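Local structure of trehalose-6-phosphate phosphatase (Candida albicans, 5DXI) at residues 12-16 / 261-267; 109-113 / 184-189; 124-129 / 151-155. The protein belongs to the trehalose-phosphatase family of the HAD superfamily and, in this phosphatase-domain model, holds a magnesium ion and a beryllium trifluoride ion. All coordinates share one frame; numbering follows the deposited sequence.

Interaction 1. Residues 12-16 / 261-267; sequences LLLNN and FGSYGVY
Leu13 lays its CD1 over one face of the Tyr267 ring, the two side chains running antiparallel. CD1 of Leu13 is 3.7 Å from the ring centroid of Tyr267 and 20° off the ring normal. This is a CH-pi contact, displaced toward the CG and CD2 side of the ring. Asn16 approaches the same ring at its edge. Its CG lies near the ring plane, and the amide stands 79° to the ring. The Tyr267 OH is 3.2 Å from Asn16 CB. With CG anti to the backbone N (chi1 -160°), the Asn16 amide projects between the two aromatic rings. Its OD1 lies 3.0 Å from Phe261 CD2. On the other branch, Asn16 ND2 lies 3.7 Å from Gly265 CA. Leu12 also reaches the Phe261 ring, with Leu12 CD1 3.5 Å from Phe261 CD1. Asn15 adds its CB near Phe261 CZ. The loop has its own brace: Ser263 OG accepts from Gly265 N at 3.1 Å, an ST turn. Helix 10-19 thus packs where strand 266-271 begins, next to the edge strand 282-284 of the main mixed sheet. Leu13 also touches Phe227 and Leu229 of strand 227-232 and Thr293 of helix 287-298. Val266 points away from helix 10-19, to helix 235-253.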
loop_
_atom_site.group_PDB
_atom_site.type_symbol
_atom_site.label_atom_id
_atom_site.label_comp_id
_atom_site.label_asym_id
_atom_site.label_seq_id
_atom_site.Cartn_x
_atom_site.Cartn_y
_atom_site.Cartn_z
ATOM N N LEU A 12 -0.789 22.005 -7.253
ATOM C CA LEU A 12 -1.528 21.337 -8.319
ATOM C C LEU A 12 -2.426 20.241 -7.738
ATOM O O LEU A 12 -3.581 20.106 -8.136
ATOM C CB LEU A 12 -0.572 20.737 -9.366
ATOM C CG LEU A 12 -1.219 19.805 -10.405
ATOM C CD1 LEU A 12 -2.322 20.516 -11.162
ATOM C CD2 LEU A 12 -0.204 19.221 -11.384
ATOM N N LEU A 13 -1.885 19.454 -6.812
ATOM C CA LEU A 13 -2.672 18.381 -6.206
ATOM C C LEU A 13 -3.932 18.983 -5.583
ATOM O O LEU A 13 -5.048 18.477 -5.787
ATOM C CB LEU A 13 -1.861 17.608 -5.157
ATOM C CG LEU A 13 -2.575 16.374 -4.593
ATOM C CD1 LEU A 13 -2.678 15.279 -5.663
ATOM C CD2 LEU A 13 -1.857 15.852 -3.382
ATOM N N LEU A 14 -3.739 20.093 -4.870
ATOM C CA LEU A 14 -4.833 20.793 -4.202
ATOM C C LEU A 14 -5.854 21.281 -5.222
ATOM O O LEU A 14 -7.060 21.129 -5.031
ATOM C CB LEU A 14 -4.288 21.969 -3.383
ATOM C CG LEU A 14 -5.274 22.839 -2.588
ATOM C CD1 LEU A 14 -6.080 22.013 -1.588
ATOM C CD2 LEU A 14 -4.534 23.968 -1.881
ATOM N N ASN A 15 -5.370 21.855 -6.322
ATOM C CA ASN A 15 -6.270 22.343 -7.357
ATOM C C ASN A 15 -7.086 21.234 -8.002
ATOM O O ASN A 15 -8.285 21.401 -8.243
ATOM C CB ASN A 15 -5.492 23.122 -8.417
ATOM C CG ASN A 15 -5.084 24.496 -7.920
ATOM O OD1 ASN A 15 -5.777 25.081 -7.079
ATOM N ND2 ASN A 15 -3.966 25.017 -8.423
ATOM N N ASN A 16 -6.446 20.107 -8.289
ATOM C CA ASN A 16 -7.150 18.995 -8.914
ATOM C C ASN A 16 -8.182 18.441 -7.918
ATOM O O ASN A 16 -9.291 18.069 -8.311
ATOM C CB ASN A 16 -6.172 17.900 -9.341
ATOM C CG ASN A 16 -6.749 16.959 -10.398
ATOM O OD1 ASN A 16 -6.554 17.157 -11.587
ATOM N ND2 ASN A 16 -7.497 15.964 -9.964
ATOM N N PHE A 261 -6.538 20.094 -16.385
ATOM C CA PHE A 261 -5.079 20.041 -16.222
ATOM C C PHE A 261 -4.411 19.100 -17.228
ATOM O O PHE A 261 -3.223 18.793 -17.101
ATOM C CB PHE A 261 -4.701 19.604 -14.797
ATOM C CG PHE A 261 -5.482 20.297 -13.712
ATOM C CD1 PHE A 261 -5.040 21.500 -13.186
ATOM C CD2 PHE A 261 -6.643 19.732 -13.203
ATOM C CE1 PHE A 261 -5.752 22.138 -12.190
ATOM C CE2 PHE A 261 -7.356 20.365 -12.208
ATOM C CZ PHE A 261 -6.909 21.568 -11.697
ATOM N N GLY A 262 -5.174 18.640 -18.217
ATOM C CA GLY A 262 -4.672 17.716 -19.223
ATOM C C GLY A 262 -4.381 16.318 -18.697
ATOM O O GLY A 262 -3.712 15.525 -19.354
ATOM N N SER A 263 -4.915 15.988 -17.525
ATOM C CA SER A 263 -4.679 14.666 -16.953
ATOM C C SER A 263 -5.987 13.946 -16.694
ATOM O O SER A 263 -7.058 14.380 -17.132
ATOM C CB SER A 263 -3.868 14.762 -15.649
ATOM O OG SER A 263 -4.656 15.226 -14.562
ATOM N N TYR A 264 -5.884 12.815 -16.013
ATOM C CA TYR A 264 -7.056 12.090 -15.575
ATOM C C TYR A 264 -7.144 12.104 -14.047
ATOM O O TYR A 264 -7.936 11.372 -13.454
ATOM C CB TYR A 264 -7.025 10.665 -16.111
ATOM C CG TYR A 264 -7.067 10.607 -17.625
ATOM C CD1 TYR A 264 -8.211 10.986 -18.324
ATOM C CD2 TYR A 264 -5.975 10.154 -18.350
ATOM C CE1 TYR A 264 -8.256 10.929 -19.706
ATOM C CE2 TYR A 264 -6.011 10.091 -19.727
ATOM C CZ TYR A 264 -7.152 10.481 -20.400
ATOM O OH TYR A 264 -7.186 10.415 -21.772
ATOM N N GLY A 265 -6.324 12.942 -13.417
ATOM C CA GLY A 265 -6.342 13.061 -11.967
ATOM C C GLY A 265 -5.632 11.941 -11.220
ATOM O O GLY A 265 -5.865 11.749 -10.023
ATOM N N VAL A 266 -4.723 11.238 -11.893
ATOM C CA VAL A 266 -4.055 10.097 -11.276
ATOM C C VAL A 266 -2.710 10.485 -10.646
ATOM O O VAL A 266 -1.776 10.891 -11.343
ATOM C CB VAL A 266 -3.835 8.976 -12.305
ATOM C CG1 VAL A 266 -3.229 7.751 -11.643
ATOM C CG2 VAL A 266 -5.152 8.617 -12.975
ATOM N N TYR A 267 -2.598 10.342 -9.326
ATOM C CA TYR A 267 -1.364 10.742 -8.656
ATOM C C TYR A 267 -0.750 9.609 -7.810
ATOM O O TYR A 267 -1.033 9.482 -6.609
ATOM C CB TYR A 267 -1.602 11.980 -7.786
ATOM C CG TYR A 267 -2.134 13.185 -8.547
ATOM C CD1 TYR A 267 -1.275 14.055 -9.216
ATOM C CD2 TYR A 267 -3.495 13.474 -8.559
ATOM C CE1 TYR A 267 -1.758 15.161 -9.904
ATOM C CE2 TYR A 267 -3.989 14.573 -9.234
ATOM C CZ TYR A 267 -3.117 15.413 -9.906
ATOM O OH TYR A 267 -3.625 16.505 -10.567
#

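Interaction 2. Residues 109-113 / 184-189; sequences FDMSW and VRPKFV
Phe109 and Pro186 bring the two backbones to 7.7 Å between their CA atoms, and Trp113 CA lies 9.2 Å from Arg185 CA. Residues 109-113 are irregular and lead into helix 113-126. Residues 184-189 finish strand 181-186 and run on toward helix 191-199. Between them the chain forms an alpha-beta-beta-alpha-beta-beta unit, consistent with the C2-type cap of HAD phosphatases. The contact would thus lie near where the chain enters and leaves this probable cap. No hydrogen bond crosses it; the contacts are apolar. The Phe109 ring meets Pro186, Phe188 and Val189. Val189 CG1 comes at its edge, near the ring plane, 3.5 Å from Phe109 CE2. Pro186 CB and Phe188 CB meet the same ring obliquely, at Phe109 CD2 and CZ. Trp113 has CG between its backbone N and carbonyl carbon (chi1 54°), and this turns the indole toward the strand. The benzo side of the indole does the touching. Trp113 CZ3 lies 3.5 Å from Val184 CG1, and Trp113 CZ2 lies 3.7 Å from Pro186 CD. The Pro186 and Trp113 side chains run at about a right angle to each other. Tyr171 meets Trp113 edge-to-face from outside the two segments. The Arg185 side chain sets off away from residues 109-113, and its NH1 donates to Pro186 O at 2.9 Å. In the loop, Asp110 OD1 accepts from Ser112 N at 2.9 Å, an Asx turn. Ser112 OG adds a second bond to Asp110 OD1 at 3.0 Å, on the syn side of the carboxylate.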
loop_
_atom_site.group_PDB
_atom_site.type_symbol
_atom_site.label_atom_id
_atom_site.label_comp_id
_atom_site.label_asym_id
_atom_site.label_seq_id
_atom_site.Cartn_x
_atom_site.Cartn_y
_atom_site.Cartn_z
ATOM N N PHE A 109 -7.109 -20.149 -2.928
ATOM C CA PHE A 109 -5.709 -20.447 -3.238
ATOM C C PHE A 109 -5.110 -21.567 -2.385
ATOM O O PHE A 109 -5.512 -21.787 -1.248
ATOM C CB PHE A 109 -4.841 -19.186 -3.105
ATOM C CG PHE A 109 -4.986 -18.218 -4.254
ATOM C CD1 PHE A 109 -5.259 -18.675 -5.536
ATOM C CD2 PHE A 109 -4.801 -16.859 -4.067
ATOM C CE1 PHE A 109 -5.382 -17.785 -6.601
ATOM C CE2 PHE A 109 -4.913 -15.970 -5.125
ATOM C CZ PHE A 109 -5.206 -16.428 -6.387
ATOM N N ASP A 110 -4.159 -22.286 -2.976
ATOM C CA ASP A 110 -3.385 -23.310 -2.285
ATOM C C ASP A 110 -2.440 -22.683 -1.245
ATOM O O ASP A 110 -1.625 -21.821 -1.580
ATOM C CB ASP A 110 -2.604 -24.133 -3.317
ATOM C CG ASP A 110 -1.634 -25.136 -2.692
ATOM O OD1 ASP A 110 -1.789 -25.512 -1.511
ATOM O OD2 ASP A 110 -0.698 -25.553 -3.407
ATOM N N MET A 111 -2.544 -23.140 0.000
ATOM C CA MET A 111 -1.767 -22.583 1.105
ATOM C C MET A 111 -0.646 -23.498 1.601
ATOM O O MET A 111 -0.030 -23.224 2.629
ATOM C CB MET A 111 -2.701 -22.250 2.272
ATOM C CG MET A 111 -3.671 -21.123 1.973
ATOM S SD MET A 111 -2.760 -19.611 1.610
ATOM C CE MET A 111 -3.908 -18.722 0.562
ATOM N N SER A 112 -0.349 -24.563 0.864
ATOM C CA SER A 112 0.596 -25.559 1.367
ATOM C C SER A 112 2.043 -25.070 1.336
ATOM O O SER A 112 2.932 -25.692 1.910
ATOM C CB SER A 112 0.455 -26.868 0.584
ATOM O OG SER A 112 0.818 -26.711 -0.776
ATOM N N TRP A 113 2.277 -23.948 0.667
ATOM C CA TRP A 113 3.594 -23.332 0.655
ATOM C C TRP A 113 3.983 -22.742 2.017
ATOM O O TRP A 113 5.166 -22.609 2.313
ATOM C CB TRP A 113 3.654 -22.242 -0.421
ATOM C CG TRP A 113 2.561 -21.229 -0.302
ATOM C CD1 TRP A 113 1.332 -21.278 -0.896
ATOM C CD2 TRP A 113 2.586 -20.027 0.475
ATOM N NE1 TRP A 113 0.592 -20.170 -0.546
ATOM C CE2 TRP A 113 1.341 -19.388 0.296
ATOM C CE3 TRP A 113 3.543 -19.423 1.299
ATOM C CZ2 TRP A 113 1.030 -18.176 0.909
ATOM C CZ3 TRP A 113 3.233 -18.217 1.901
ATOM C CH2 TRP A 113 1.989 -17.605 1.701
ATOM N N VAL A 184 6.269 -13.227 2.050
ATOM C CA VAL A 184 5.831 -14.178 1.036
ATOM C C VAL A 184 4.308 -14.254 0.981
ATOM O O VAL A 184 3.641 -14.387 2.006
ATOM C CB VAL A 184 6.399 -15.586 1.299
ATOM C CG1 VAL A 184 5.899 -16.562 0.250
ATOM C CG2 VAL A 184 7.932 -15.551 1.299
ATOM N N ARG A 185 3.756 -14.147 -0.218
ATOM C CA ARG A 185 2.321 -14.234 -0.376
ATOM C C ARG A 185 2.013 -14.695 -1.802
ATOM O O ARG A 185 2.893 -14.629 -2.660
ATOM C CB ARG A 185 1.676 -12.886 -0.053
ATOM C CG ARG A 185 2.097 -11.805 -0.980
ATOM C CD ARG A 185 0.914 -11.068 -1.580
ATOM N NE ARG A 185 1.411 -9.873 -2.249
ATOM C CZ ARG A 185 2.014 -9.882 -3.430
ATOM N NH1 ARG A 185 2.152 -11.022 -4.101
ATOM N NH2 ARG A 185 2.458 -8.752 -3.952
ATOM N N PRO A 186 0.773 -15.180 -2.046
ATOM C CA PRO A 186 0.379 -15.655 -3.378
ATOM C C PRO A 186 0.630 -14.585 -4.406
ATOM O O PRO A 186 0.442 -13.401 -4.114
ATOM C CB PRO A 186 -1.121 -15.933 -3.236
ATOM C CG PRO A 186 -1.313 -16.219 -1.781
ATOM C CD PRO A 186 -0.335 -15.305 -1.077
ATOM N N LYS A 187 1.095 -14.995 -5.578
ATOM C CA LYS A 187 1.500 -14.049 -6.591
ATOM C C LYS A 187 0.301 -13.339 -7.204
ATOM O O LYS A 187 0.413 -12.194 -7.648
ATOM C CB LYS A 187 2.334 -14.747 -7.672
ATOM C CG LYS A 187 3.028 -13.778 -8.607
ATOM C CD LYS A 187 4.249 -14.396 -9.293
ATOM C CE LYS A 187 3.855 -15.289 -10.444
ATOM N NZ LYS A 187 3.302 -14.483 -11.569
ATOM N N PHE A 188 -0.850 -14.000 -7.234
ATOM C CA PHE A 188 -1.967 -13.452 -7.993
ATOM C C PHE A 188 -2.955 -12.651 -7.142
ATOM O O PHE A 188 -4.006 -12.243 -7.633
ATOM C CB PHE A 188 -2.682 -14.585 -8.740
ATOM C CG PHE A 188 -1.792 -15.278 -9.735
ATOM C CD1 PHE A 188 -1.414 -14.637 -10.905
ATOM C CD2 PHE A 188 -1.304 -16.550 -9.486
ATOM C CE1 PHE A 188 -0.575 -15.261 -11.818
ATOM C CE2 PHE A 188 -0.464 -17.177 -10.391
ATOM C CZ PHE A 188 -0.098 -16.529 -11.558
ATOM N N VAL A 189 -2.609 -12.434 -5.874
ATOM C CA VAL A 189 -3.199 -11.358 -5.069
ATOM C C VAL A 189 -2.091 -10.336 -4.758
ATOM O O VAL A 189 -0.959 -10.725 -4.463
ATOM C CB VAL A 189 -3.835 -11.865 -3.752
ATOM C CG1 VAL A 189 -5.136 -12.638 -4.013
ATOM C CG2 VAL A 189 -2.847 -12.697 -2.946
#

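Interaction 3. Residues 124-129 / 151-155; sequences YTEKTP and LGNFQ
Tyr124 and Gln155 lie 6.6 Å apart between CA atoms, and Thr128 and Gly152 6.3 Å, so the end of helix 113-126 comes close against the early turns of helix 149-165. Gln155 is the central side chain. Its chain bends at chi2 (-56°) and brings the amide between Tyr124 and Lys127. Gln155 NE2 sits at the edge of the Tyr124 ring, 3.4 Å from Tyr124 CD1, with amide and ring planes 38° apart. Lys127 CG lies over one face of the Gln155 amide, 3.3 Å from Gln155 CD, and Lys127 CD and CE pass beside OE1. The two side chains run at about a right angle. Gln155 OE1 is buried here with no polar partner in the model. These two helices belong to the likely C2-type cap, where they run beside its four-stranded antiparallel sheet. Thr128 closes the helix end: its OG1 donates to Tyr124 O at 2.7 Å, with a C=O...donor angle of 159°. The same OG1 lies 3.2 Å from Gln155 CG. Tyr124 OH is hydrogen-bonded to Glu162 OE1, further along helix 149-165. Past the helix end, Leu151 CD2 packs 4.1 Å from Pro129 CD.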
loop_
_atom_site.group_PDB
_atom_site.type_symbol
_atom_site.label_atom_id
_atom_site.label_comp_id
_atom_site.label_asym_id
_atom_site.label_seq_id
_atom_site.Cartn_x
_atom_site.Cartn_y
_atom_site.Cartn_z
ATOM N N TYR A 124 16.667 -19.223 9.134
ATOM C CA TYR A 124 17.369 -17.952 9.070
ATOM C C TYR A 124 17.138 -17.130 10.328
ATOM O O TYR A 124 17.969 -16.299 10.680
ATOM C CB TYR A 124 16.966 -17.173 7.815
ATOM C CG TYR A 124 17.579 -17.760 6.569
ATOM C CD1 TYR A 124 18.873 -17.423 6.186
ATOM C CD2 TYR A 124 16.876 -18.663 5.783
ATOM C CE1 TYR A 124 19.448 -17.965 5.059
ATOM C CE2 TYR A 124 17.441 -19.209 4.650
ATOM C CZ TYR A 124 18.727 -18.859 4.293
ATOM O OH TYR A 124 19.290 -19.401 3.159
ATOM N N THR A 125 16.022 -17.367 11.010
ATOM C CA THR A 125 15.770 -16.721 12.294
ATOM C C THR A 125 16.803 -17.198 13.318
ATOM O O THR A 125 17.367 -16.404 14.077
ATOM C CB THR A 125 14.347 -17.013 12.836
ATOM O OG1 THR A 125 13.364 -16.399 11.992
ATOM C CG2 THR A 125 14.188 -16.472 14.240
ATOM N N GLU A 126 17.049 -18.505 13.315
ATOM C CA GLU A 126 17.995 -19.113 14.241
ATOM C C GLU A 126 19.417 -18.633 13.959
ATOM O O GLU A 126 20.244 -18.561 14.867
ATOM C CB GLU A 126 17.904 -20.646 14.159
ATOM C CG GLU A 126 19.219 -21.409 14.318
ATOM C CD GLU A 126 19.723 -21.431 15.752
ATOM O OE1 GLU A 126 18.885 -21.428 16.689
ATOM O OE2 GLU A 126 20.960 -21.459 15.934
ATOM N N LYS A 127 19.695 -18.229 12.726
ATOM C CA LYS A 127 21.035 -17.764 12.426
ATOM C C LYS A 127 21.053 -16.208 12.504
ATOM O O LYS A 127 22.068 -15.556 12.241
ATOM C CB LYS A 127 21.490 -18.333 11.071
ATOM C CG LYS A 127 22.587 -17.576 10.375
ATOM C CD LYS A 127 23.574 -18.406 9.548
ATOM C CE LYS A 127 25.014 -17.839 9.691
ATOM N NZ LYS A 127 26.085 -18.481 8.840
ATOM N N THR A 128 19.943 -15.606 12.933
ATOM C CA THR A 128 19.888 -14.144 12.981
ATOM C C THR A 128 19.226 -13.638 14.250
ATOM O O THR A 128 18.009 -13.448 14.301
ATOM C CB THR A 128 19.139 -13.561 11.756
ATOM O OG1 THR A 128 19.643 -14.138 10.547
ATOM C CG2 THR A 128 19.317 -12.056 11.682
ATOM N N PRO A 129 20.039 -13.419 15.291
ATOM C CA PRO A 129 19.540 -12.912 16.573
ATOM C C PRO A 129 18.841 -11.560 16.424
ATOM O O PRO A 129 19.354 -10.691 15.725
ATOM C CB PRO A 129 20.815 -12.795 17.428
ATOM C CG PRO A 129 21.778 -13.744 16.807
ATOM C CD PRO A 129 21.485 -13.698 15.324
ATOM N N LEU A 151 24.805 -8.701 9.480
ATOM C CA LEU A 151 24.421 -10.104 9.465
ATOM C C LEU A 151 22.996 -10.251 8.932
ATOM O O LEU A 151 22.739 -11.085 8.064
ATOM C CB LEU A 151 24.553 -10.717 10.859
ATOM C CG LEU A 151 24.165 -12.191 10.972
ATOM C CD1 LEU A 151 25.113 -13.049 10.142
ATOM C CD2 LEU A 151 24.185 -12.617 12.424
ATOM N N GLY A 152 22.088 -9.424 9.440
ATOM C CA GLY A 152 20.713 -9.412 8.977
ATOM C C GLY A 152 20.620 -9.278 7.467
ATOM O O GLY A 152 20.005 -10.115 6.804
ATOM N N ASN A 153 21.260 -8.251 6.912
ATOM C CA ASN A 153 21.246 -8.048 5.462
ATOM C C ASN A 153 21.891 -9.205 4.705
ATOM O O ASN A 153 21.440 -9.582 3.621
ATOM C CB ASN A 153 21.927 -6.731 5.100
ATOM C CG ASN A 153 21.051 -5.530 5.396
ATOM O OD1 ASN A 153 20.128 -5.222 4.639
ATOM N ND2 ASN A 153 21.331 -4.845 6.499
ATOM N N PHE A 154 22.945 -9.767 5.285
ATOM C CA PHE A 154 23.613 -10.921 4.700
ATOM C C PHE A 154 22.684 -12.128 4.703
ATOM O O PHE A 154 22.503 -12.785 3.676
ATOM C CB PHE A 154 24.903 -11.246 5.457
ATOM C CG PHE A 154 25.626 -12.460 4.934
ATOM C CD1 PHE A 154 26.301 -12.414 3.725
ATOM C CD2 PHE A 154 25.648 -13.639 5.666
ATOM C CE1 PHE A 154 26.969 -13.529 3.242
ATOM C CE2 PHE A 154 26.319 -14.755 5.194
ATOM C CZ PHE A 154 26.979 -14.700 3.979
ATOM N N GLN A 155 22.124 -12.436 5.868
ATOM C CA GLN A 155 21.199 -13.557 5.998
ATOM C C GLN A 155 19.950 -13.361 5.142
ATOM O O GLN A 155 19.413 -14.322 4.585
ATOM C CB GLN A 155 20.803 -13.771 7.458
ATOM C CG GLN A 155 21.970 -14.170 8.332
ATOM C CD GLN A 155 22.668 -15.415 7.826
ATOM O OE1 GLN A 155 23.895 -15.499 7.875
ATOM N NE2 GLN A 155 21.900 -16.384 7.329
#

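In the fold
Interaction 1 lies on the core domain. Interactions 2 and 3 involve the probable cap and lie across the chain's centre from it. The centre of interaction 1 is 36 Å from that of interaction 2 and 45 Å from that of interaction 3. Interactions 2 and 3 have centres 24 Å apart and nearest atoms about 10 Å apart. Helix 113-126 runs from the one contact to the other. The magnesium site of Asp28, Asp30 and Asp233 lies in the core. In interaction 2, the Arg185 side chain is about 9 Å from a bound alpha-D-glucopyranose and about 10 Å from the beryllium trifluoride ion. Gly152 of interaction 3 is about 12 Å from a bound alpha-D-glucopyranose.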